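Long-range contacts in hydrolase (Bacteroides thetaiotaomicron, PDB 2OBB), which binds magnesium through a cluster of aspartates and is probably a hydrolase of the HAD type, its substrate being unknown: residues A[35-41]-A[110-114]; A[30-34]-A[63-67]. The contacts are given in a common frame with arbitrary orientation. Where two conformers were deposited one is given. Residues are numbered along the deposited sequence.

Contact 1. Residues A[35-41]-A[110-114]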
# COMPACT_ATOMS: atom_id res chain seq x y z
N LEU A 35 -1.59 -16.73 -12.27
CA LEU A 35 -0.40 -16.72 -13.10
C LEU A 35 0.80 -16.30 -12.26
O LEU A 35 1.85 -16.90 -12.41
CB LEU A 35 -0.57 -15.82 -14.33
CG LEU A 35 0.55 -15.77 -15.36
CD1 LEU A 35 1.08 -17.17 -15.73
CD2 LEU A 35 0.00 -15.06 -16.59
N LEU A 36 0.66 -15.31 -11.39
CA LEU A 36 1.78 -14.85 -10.52
C LEU A 36 2.31 -15.93 -9.56
O LEU A 36 3.51 -16.10 -9.39
CB LEU A 36 1.41 -13.56 -9.76
CG LEU A 36 1.30 -12.28 -10.62
CD1 LEU A 36 0.68 -11.13 -9.85
CD2 LEU A 36 2.66 -11.86 -11.24
N GLN A 37 1.38 -16.65 -8.92
CA GLN A 37 1.68 -17.86 -8.15
C GLN A 37 2.43 -18.93 -8.94
O GLN A 37 3.37 -19.52 -8.42
CB GLN A 37 0.41 -18.49 -7.62
CG GLN A 37 -0.27 -17.69 -6.61
CD GLN A 37 -1.45 -18.42 -6.04
OE1 GLN A 37 -2.10 -19.19 -6.76
NE2 GLN A 37 -1.73 -18.21 -4.75
N GLN A 38 2.00 -19.18 -10.18
CA GLN A 38 2.69 -20.10 -11.08
C GLN A 38 4.14 -19.68 -11.22
O GLN A 38 5.03 -20.52 -11.32
CB GLN A 38 2.05 -20.13 -12.48
CG GLN A 38 2.28 -21.43 -13.25
CD GLN A 38 2.89 -21.24 -14.65
OE1 GLN A 38 3.47 -22.18 -15.20
NE2 GLN A 38 2.77 -20.04 -15.22
N GLU A 39 4.37 -18.37 -11.21
CA GLU A 39 5.72 -17.83 -11.36
C GLU A 39 6.47 -17.80 -10.02
O GLU A 39 7.55 -17.24 -9.94
CB GLU A 39 5.69 -16.43 -11.98
CG GLU A 39 4.62 -16.27 -13.06
CD GLU A 39 5.16 -15.81 -14.40
OE1 GLU A 39 6.41 -15.86 -14.62
OE2 GLU A 39 4.33 -15.43 -15.26
N LYS A 40 5.85 -18.39 -8.99
CA LYS A 40 6.45 -18.61 -7.66
C LYS A 40 6.36 -17.44 -6.68
O LYS A 40 7.03 -17.45 -5.65
CB LYS A 40 7.91 -19.10 -7.76
CG LYS A 40 8.13 -20.33 -8.62
CD LYS A 40 7.16 -21.48 -8.35
CE LYS A 40 7.54 -22.66 -9.27
NZ LYS A 40 6.43 -23.65 -9.42
N HIS A 41 5.54 -16.43 -7.01
CA HIS A 41 5.33 -15.32 -6.08
C HIS A 41 4.39 -15.83 -5.00
O HIS A 41 3.62 -16.76 -5.24
CB HIS A 41 4.74 -14.08 -6.80
CG HIS A 41 5.66 -13.50 -7.82
ND1 HIS A 41 6.86 -12.90 -7.50
CD2 HIS A 41 5.59 -13.47 -9.18
CE1 HIS A 41 7.48 -12.52 -8.60
NE2 HIS A 41 6.73 -12.85 -9.63
N TYR A 110 0.60 -7.13 -14.28
CA TYR A 110 1.40 -8.28 -14.65
C TYR A 110 2.69 -7.92 -15.41
O TYR A 110 3.79 -8.34 -15.04
CB TYR A 110 0.56 -9.26 -15.44
CG TYR A 110 1.33 -10.49 -15.85
CD1 TYR A 110 1.67 -11.47 -14.91
CD2 TYR A 110 1.75 -10.65 -17.17
CE1 TYR A 110 2.41 -12.60 -15.29
CE2 TYR A 110 2.48 -11.77 -17.56
CZ TYR A 110 2.81 -12.74 -16.62
OH TYR A 110 3.52 -13.85 -17.04
N GLU A 111 2.56 -7.14 -16.48
CA GLU A 111 3.75 -6.65 -17.19
C GLU A 111 4.75 -5.96 -16.25
O GLU A 111 5.95 -6.17 -16.36
CB GLU A 111 3.37 -5.74 -18.35
CG GLU A 111 4.54 -5.05 -19.02
CD GLU A 111 4.12 -4.22 -20.24
OE1 GLU A 111 2.90 -4.02 -20.45
OE2 GLU A 111 5.03 -3.77 -20.99
N MSE A 112 4.26 -5.15 -15.33
CA MSE A 112 5.16 -4.40 -14.43
C MSE A 112 5.98 -5.34 -13.52
O MSE A 112 7.21 -5.18 -13.40
CB MSE A 112 4.38 -3.39 -13.59
CG MSE A 112 3.69 -2.32 -14.39
SE MSE A 112 2.79 -0.98 -13.24
CE MSE A 112 1.65 -2.05 -12.16
N ILE A 113 5.30 -6.29 -12.89
CA ILE A 113 5.95 -7.30 -12.06
C ILE A 113 6.93 -8.17 -12.87
O ILE A 113 8.09 -8.37 -12.48
CB ILE A 113 4.89 -8.20 -11.38
CG1 ILE A 113 3.97 -7.36 -10.53
CG2 ILE A 113 5.54 -9.29 -10.58
CD1 ILE A 113 2.88 -8.11 -9.88
N LYS A 114 6.44 -8.67 -14.01
CA LYS A 114 7.17 -9.59 -14.86
C LYS A 114 8.39 -8.96 -15.49
O LYS A 114 9.47 -9.55 -15.51
CB LYS A 114 6.24 -10.15 -15.95
CG LYS A 114 6.84 -11.28 -16.76
CD LYS A 114 6.68 -12.62 -16.05
CE LYS A 114 7.47 -13.71 -16.78
NZ LYS A 114 6.71 -14.21 -17.96

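Contact 2. Residues A[30-34]-A[63-67]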
# COMPACT_ATOMS: atom_id res chain seq x y z
N VAL A 30 -8.29 -12.65 -10.83
CA VAL A 30 -8.00 -13.98 -10.27
C VAL A 30 -7.02 -14.80 -11.14
O VAL A 30 -5.99 -15.33 -10.68
CB VAL A 30 -9.27 -14.80 -10.08
CG1 VAL A 30 -8.88 -16.22 -9.73
CG2 VAL A 30 -10.13 -14.20 -8.99
N GLU A 31 -7.33 -14.89 -12.41
CA GLU A 31 -6.40 -15.44 -13.35
C GLU A 31 -4.98 -14.83 -13.31
O GLU A 31 -4.01 -15.57 -13.42
CB GLU A 31 -7.02 -15.33 -14.74
CG GLU A 31 -6.05 -15.40 -15.85
CD GLU A 31 -6.77 -15.33 -17.18
OE1 GLU A 31 -7.99 -15.67 -17.21
OE2 GLU A 31 -6.11 -14.92 -18.18
N THR A 32 -4.86 -13.51 -13.17
CA THR A 32 -3.53 -12.86 -13.22
C THR A 32 -2.76 -13.22 -11.95
O THR A 32 -1.54 -13.47 -11.97
CB THR A 32 -3.63 -11.29 -13.41
OG1 THR A 32 -4.35 -11.01 -14.63
CG2 THR A 32 -2.25 -10.62 -13.50
N LEU A 33 -3.49 -13.26 -10.85
CA LEU A 33 -2.91 -13.60 -9.58
C LEU A 33 -2.44 -15.06 -9.61
O LEU A 33 -1.32 -15.38 -9.18
CB LEU A 33 -3.90 -13.33 -8.44
CG LEU A 33 -4.12 -11.86 -8.04
CD1 LEU A 33 -5.32 -11.70 -7.07
CD2 LEU A 33 -2.85 -11.27 -7.44
N LYS A 34 -3.26 -15.95 -10.17
CA LYS A 34 -2.84 -17.35 -10.29
C LYS A 34 -1.61 -17.47 -11.17
O LYS A 34 -0.68 -18.21 -10.85
CB LYS A 34 -3.96 -18.24 -10.80
CG LYS A 34 -4.92 -18.64 -9.68
CD LYS A 34 -6.36 -18.66 -10.15
CE LYS A 34 -6.72 -19.89 -10.95
NZ LYS A 34 -8.13 -19.78 -11.49
N ALA A 63 -13.16 -20.50 -4.13
CA ALA A 63 -14.11 -21.05 -5.11
C ALA A 63 -13.68 -20.82 -6.57
O ALA A 63 -14.17 -21.49 -7.47
CB ALA A 63 -15.49 -20.48 -4.87
N ARG A 64 -12.78 -19.87 -6.78
CA ARG A 64 -12.24 -19.57 -8.10
C ARG A 64 -10.83 -20.13 -8.21
O ARG A 64 -10.07 -19.81 -9.13
CB ARG A 64 -12.29 -18.06 -8.33
CG ARG A 64 -13.68 -17.59 -8.79
CD ARG A 64 -14.06 -16.18 -8.35
NE ARG A 64 -15.48 -15.92 -8.58
CZ ARG A 64 -16.45 -16.18 -7.70
NH1 ARG A 64 -16.16 -16.67 -6.49
NH2 ARG A 64 -17.72 -15.94 -8.01
N GLY A 65 -10.49 -21.00 -7.26
CA GLY A 65 -9.19 -21.65 -7.23
C GLY A 65 -8.05 -20.71 -6.90
O GLY A 65 -6.92 -20.96 -7.31
N LEU A 66 -8.36 -19.63 -6.18
CA LEU A 66 -7.32 -18.72 -5.68
C LEU A 66 -7.19 -18.85 -4.17
O LEU A 66 -8.13 -18.55 -3.41
CB LEU A 66 -7.58 -17.25 -6.10
CG LEU A 66 -6.74 -16.14 -5.46
CD1 LEU A 66 -5.21 -16.32 -5.70
CD2 LEU A 66 -7.22 -14.75 -5.92
N GLU A 67 -6.01 -19.31 -3.76
CA GLU A 67 -5.68 -19.59 -2.37
C GLU A 67 -4.43 -18.84 -1.99
O GLU A 67 -3.46 -18.81 -2.77
CB GLU A 67 -5.50 -21.09 -2.16
CG GLU A 67 -6.37 -21.64 -1.05
CD GLU A 67 -6.76 -23.11 -1.24
OE1 GLU A 67 -5.88 -23.97 -1.54
OE2 GLU A 67 -7.97 -23.41 -1.07

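Contact 1. Residues A[35-41]-A[110-114]
Residues 35-38 are the last turn of helix 29-38, and 110-114 belong to helix 106-115. The two backbones come closest at Leu36 and Tyr110, whose CA atoms are 7.8 Å apart, a spacing that lets side chains fill the gap. A Schellman motif ends the first helix: His41 N is hydrogen-bonded to Leu36 O (3.1 Å) and Lys40 N to Gln37 O (2.8 Å), with Lys40 at positive phi as the C-prime residue. Tyr110 is the centre of the side-chain packing. Leu35 CD2 sits over one face of its ring, a CH-pi contact 4.0 Å from the centroid, while Leu36 CD2 meets the ring edge at Tyr110 CD1 (3.8 Å). Deeper in, Leu36 CD1 packs on Ile113 CD1 at 3.7 Å; branched aliphatic chains suit this buried seam. Tyrosine combines an apolar ring with a polar tip, and Tyr110 OH donates a short 2.5 Å hydrogen bond to Glu39 OE2 where the seam opens to solvent. Lys114 NZ adds a long salt bridge to Glu39 OE1 (3.7 Å). His41 rests obliquely on Ile113 CG2, its ND1 being hydrogen-bonded to the backbone of Met4. Ile113 also packs on Val100 of the second subunit. Far from the metal, this is helix-helix packing beside the parallel sheet of a Rossmann-like alpha/beta fold, as in HAD proteins.

Contact 2. Residues A[30-34]-A[63-67]
Leu66 is the residue most buried here, and it fits between two side chains one helical turn apart. Its CB lies 4.0 Å from Val30 CG1, and its CD2 is 3.8 Å from Leu33 CD1. Val30, next in buried area, is beta-branched and compact: CG1 reaches both Leu66 and the backbone of Arg64, at 3.8 Å from Arg64 O. The chain can present Leu66 in this way because helix 51-62 has just ended in a Schellman motif, with Gly65 as its C-prime residue; phi of 70° is easily adopted without a side chain. Leu66 and Leu33 both also touch Leu43 of strand 42-45, so the contact joins helix 29-38 to the loop after helix 51-62, on one side of a parallel beta-sheet, in a fold that resembles the HAD type, above a strand next to the one leading to the magnesium site. Lys34 supplies the polar edge. Its long aliphatic chain passes Gly65, with CD 3.7 Å from Gly65 O, and carries the ammonium group to the edge of the contact, where Lys34 NZ donates a 3.1 Å hydrogen bond to Arg64 O. The guanidinium of Arg64 instead turns to Trp60, through a cation-pi interaction and a hydrogen bond to its carbonyl.

In the fold
From the N terminus, strand 5-8 leads to two of the three magnesium-binding aspartates, Asp9 and Asp11, before the chain reaches helix 29-38, which both contacts share. Contact 2 closes the shorter loop: the chain runs through strand 42-45 and helix 51-62, then returns to the first helix just before strand 70-71. Contact 1 closes a longer loop, starting at the end of helix 29-38 and returning only with helix 106-115, after strand 93-95 and the third ligand, Asp97. Because the segments alternate along the sequence, the two closures cross. Helix 29-38 is thereby tied to both helix 106-115 and the loop after helix 51-62. The contacts also touch directly, with Gln37 NE2 2.7 Å from Glu67 O, a probable hydrogen bond, and Thr32 packing against Tyr110.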